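Local coordinates for FOKI restriction endonuclease (Planomicrobium okeanokoites, PDB 2FOK), which recognises a specific DNA sequence and, as a type IIS restriction endonuclease, cleaves the DNA by metal-dependent hydrolysis at a distance from that site, at residues H174-D179 / E259-A264. Residues are numbered along the deposited sequence; the frame is centred on the assembly and turned at random.
Sequences HLTKFD and EFISHA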
ATOM      1  N   HIS A 174       6.668  19.859  -3.854  1.00 28.56           N
ATOM      2  CA  HIS A 174       7.030  19.025  -5.001  1.00 26.38           C
ATOM      3  C   HIS A 174       7.342  17.656  -4.407  1.00 27.26           C
ATOM      4  O   HIS A 174       8.401  17.460  -3.808  1.00 25.31           O
ATOM      5  CB  HIS A 174       8.272  19.573  -5.686  1.00 20.39           C
ATOM      6  CG  HIS A 174       8.622  18.866  -6.958  1.00 27.26           C
ATOM      7  ND1 HIS A 174       7.737  18.040  -7.615  1.00 26.57           N
ATOM      8  CD2 HIS A 174       9.751  18.880  -7.705  1.00 21.96           C
ATOM      9  CE1 HIS A 174       8.306  17.575  -8.714  1.00 25.74           C
ATOM     10  NE2 HIS A 174       9.527  18.068  -8.792  1.00 25.24           N
ATOM     11  N   LEU A 175       6.435  16.700  -4.566  1.00 26.87           N
ATOM     12  CA  LEU A 175       6.667  15.393  -3.964  1.00 25.11           C
ATOM     13  C   LEU A 175       6.656  14.173  -4.884  1.00 30.49           C
ATOM     14  O   LEU A 175       6.017  14.168  -5.947  1.00 31.39           O
ATOM     15  CB  LEU A 175       5.663  15.186  -2.827  1.00 21.96           C
ATOM     16  CG  LEU A 175       5.338  16.410  -1.966  1.00 16.82           C
ATOM     17  CD1 LEU A 175       4.181  16.084  -1.027  1.00 23.91           C
ATOM     18  CD2 LEU A 175       6.571  16.816  -1.155  1.00 14.46           C
ATOM     19  N   THR A 176       7.384  13.140  -4.448  1.00 28.18           N
ATOM     20  CA  THR A 176       7.480  11.876  -5.164  1.00 24.78           C
ATOM     21  C   THR A 176       6.324  11.010  -4.686  1.00 27.18           C
ATOM     22  O   THR A 176       5.679  11.326  -3.679  1.00 30.00           O
ATOM     23  CB  THR A 176       8.800  11.122  -4.851  1.00 21.93           C
ATOM     24  OG1 THR A 176       8.922  10.924  -3.434  1.00 17.83           O
ATOM     25  CG2 THR A 176       9.995  11.903  -5.348  1.00 26.96           C
ATOM     26  N   LYS A 177       6.078   9.923  -5.411  1.00 23.09           N
ATOM     27  CA  LYS A 177       5.014   8.980  -5.100  1.00 19.05           C
ATOM     28  C   LYS A 177       5.191   8.399  -3.697  1.00 22.06           C
ATOM     29  O   LYS A 177       4.217   7.992  -3.052  1.00 19.50           O
ATOM     30  CB  LYS A 177       5.037   7.850  -6.118  1.00 21.43           C
ATOM     31  CG  LYS A 177       6.394   7.151  -6.210  1.00 17.39           C
ATOM     32  CD  LYS A 177       6.320   5.898  -7.067  1.00 24.22           C
ATOM     33  CE  LYS A 177       7.434   5.876  -8.116  1.00 23.21           C
ATOM     34  NZ  LYS A 177       7.660   4.516  -8.669  1.00 26.81           N
ATOM     35  N   PHE A 178       6.443   8.361  -3.236  1.00 22.18           N
ATOM     36  CA  PHE A 178       6.777   7.829  -1.910  1.00 21.35           C
ATOM     37  C   PHE A 178       6.403   8.792  -0.799  1.00 18.83           C
ATOM     38  O   PHE A 178       5.927   8.366   0.261  1.00 16.77           O
ATOM     39  CB  PHE A 178       8.277   7.531  -1.795  1.00 16.85           C
ATOM     40  CG  PHE A 178       8.827   6.753  -2.944  1.00 21.70           C
ATOM     41  CD1 PHE A 178       8.743   5.364  -2.964  1.00 16.66           C
ATOM     42  CD2 PHE A 178       9.435   7.409  -4.012  1.00 18.07           C
ATOM     43  CE1 PHE A 178       9.255   4.642  -4.031  1.00 21.42           C
ATOM     44  CE2 PHE A 178       9.950   6.690  -5.082  1.00 21.17           C
ATOM     45  CZ  PHE A 178       9.860   5.305  -5.090  1.00 19.05           C
ATOM     46  N   ASP A 179       6.646  10.081  -1.034  1.00 18.55           N
ATOM     47  CA  ASP A 179       6.333  11.130  -0.054  1.00 17.98           C
ATOM     48  C   ASP A 179       4.840  11.320   0.046  1.00 16.29           C
ATOM     49  O   ASP A 179       4.330  11.854   1.027  1.00 19.47           O
ATOM     50  CB  ASP A 179       6.943  12.457  -0.469  1.00 20.79           C
ATOM     51  CG  ASP A 179       8.267  12.708   0.186  1.00 25.84           C
ATOM     52  OD1 ASP A 179       8.615  11.926   1.096  1.00 24.42           O
ATOM     53  OD2 ASP A 179       8.949  13.681  -0.218  1.00 25.91           O
ATOM     54  N   GLU A 259      20.788  11.983  -8.402  1.00 39.14           N
ATOM     55  CA  GLU A 259      19.686  11.116  -8.785  1.00 38.04           C
ATOM     56  C   GLU A 259      18.411  11.928  -8.935  1.00 35.89           C
ATOM     57  O   GLU A 259      18.318  13.048  -8.439  1.00 36.12           O
ATOM     58  CB  GLU A 259      19.492  10.012  -7.734  1.00 36.02           C
ATOM     59  CG  GLU A 259      20.748   9.183  -7.454  1.00 37.12           C
ATOM     60  CD  GLU A 259      21.197   8.361  -8.661  1.00 37.89           C
ATOM     61  OE1 GLU A 259      20.329   7.955  -9.465  1.00 38.28           O
ATOM     62  OE2 GLU A 259      22.415   8.120  -8.809  1.00 33.44           O
ATOM     63  N   PHE A 260      17.437  11.353  -9.633  1.00 36.75           N
ATOM     64  CA  PHE A 260      16.151  12.001  -9.862  1.00 34.23           C
ATOM     65  C   PHE A 260      15.031  10.974  -9.855  1.00 34.66           C
ATOM     66  O   PHE A 260      15.252   9.803 -10.164  1.00 32.17           O
ATOM     67  CB  PHE A 260      16.154  12.732 -11.206  1.00 32.63           C
ATOM     68  CG  PHE A 260      16.095  11.815 -12.399  1.00 33.18           C
ATOM     69  CD1 PHE A 260      17.252  11.220 -12.894  1.00 29.67           C
ATOM     70  CD2 PHE A 260      14.882  11.551 -13.033  1.00 26.49           C
ATOM     71  CE1 PHE A 260      17.197  10.368 -14.016  1.00 34.51           C
ATOM     72  CE2 PHE A 260      14.816  10.707 -14.144  1.00 28.26           C
ATOM     73  CZ  PHE A 260      15.972  10.115 -14.638  1.00 30.10           C
ATOM     74  N   ILE A 261      13.835  11.428  -9.486  1.00 37.82           N
ATOM     75  CA  ILE A 261      12.641  10.586  -9.461  1.00 36.74           C
ATOM     76  C   ILE A 261      11.645  11.243 -10.423  1.00 38.35           C
ATOM     77  O   ILE A 261      11.243  12.391 -10.219  1.00 37.39           O
ATOM     78  CB  ILE A 261      12.015  10.524  -8.047  1.00 36.21           C
ATOM     79  CG1 ILE A 261      12.907   9.704  -7.107  1.00 32.90           C
ATOM     80  CG2 ILE A 261      10.627   9.920  -8.119  1.00 36.66           C
ATOM     81  CD1 ILE A 261      13.282   8.344  -7.637  1.00 30.76           C
ATOM     82  N   SER A 262      11.255  10.521 -11.470  1.00 34.94           N
ATOM     83  CA  SER A 262      10.330  11.069 -12.456  1.00 31.31           C
ATOM     84  C   SER A 262       8.870  11.087 -12.008  1.00 31.85           C
ATOM     85  O   SER A 262       8.065  11.861 -12.527  1.00 32.07           O
ATOM     86  CB  SER A 262      10.459  10.292 -13.757  1.00 30.96           C
ATOM     87  OG  SER A 262      11.643   9.521 -13.756  1.00 34.44           O
ATOM     88  N   HIS A 263       8.529  10.233 -11.049  1.00 30.12           N
ATOM     89  CA  HIS A 263       7.170  10.170 -10.541  1.00 27.91           C
ATOM     90  C   HIS A 263       7.010  11.143  -9.390  1.00 28.31           C
ATOM     91  O   HIS A 263       6.851  10.752  -8.233  1.00 30.41           O
ATOM     92  CB  HIS A 263       6.829   8.748 -10.088  1.00 25.77           C
ATOM     93  CG  HIS A 263       6.750   7.761 -11.213  1.00 27.28           C
ATOM     94  ND1 HIS A 263       7.066   6.428 -11.060  1.00 26.98           N
ATOM     95  CD2 HIS A 263       6.413   7.919 -12.515  1.00 28.34           C
ATOM     96  CE1 HIS A 263       6.928   5.806 -12.217  1.00 27.76           C
ATOM     97  NE2 HIS A 263       6.532   6.688 -13.118  1.00 25.55           N
ATOM     98  N   ALA A 264       7.078  12.425  -9.723  1.00 30.21           N
ATOM     99  CA  ALA A 264       6.927  13.493  -8.746  1.00 27.60           C
ATOM    100  C   ALA A 264       5.848  14.400  -9.302  1.00 23.17           C
ATOM    101  O   ALA A 264       5.670  14.472 -10.507  1.00 21.34           O
ATOM    102  CB  ALA A 264       8.222  14.250  -8.588  1.00 28.52           C
TER
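T176 and A264 face each other as a non-hydrogen-bonded antiparallel pair, and the side chains around them illustrate how a short edge strand pairs with its neighbour just before the chain turns into a helix. Both residues send their side chains to the same face of the sheet. There the CG2 methyl of T176 meets CG2 of I261 at 3.5 Å, tight for two carbons, the two side chains crossing at about a right angle. The rim of the F178 ring adds looser apolar contact: I261 CG2 lies at the ring edge, near its plane, 4.5 Å from CE2. The same chi1 of T176 (56°) turns OG1 to the helix start, where it accepts a weak N-cap bond from D179 N and is also hydrogen-bonded to the E197 carboxylate. Just before L175 and T176 in the chain, H174, its CG anti to its own backbone N, brings CE1 within 3.3 Å of A264 CB, which lies oblique to the ring; a hydrogen bond between ND1 and the carbonyl of F265 holds the imidazole there. H263, centre of an inverse gamma turn, offers its carbonyl to K177 N in a weak, bent bond of 3.0 Å (133° at the hydrogen). The K177 chain, bent at chi3 (130°), runs obliquely past the imidazole and brings CE to the ring edge, in its plane beside ND1, while NZ forms a salt bridge with E220. Within recognition subdomain 2, the arrangement resembles the small wing sheet of a helix-turn-helix domain: strand 258-267 lies between 175-176 and 240-248, helix 197-205 packs on F178, helix 209-218 touches I261 and H263, and helix 222-236 contacts K177, F178 and H263.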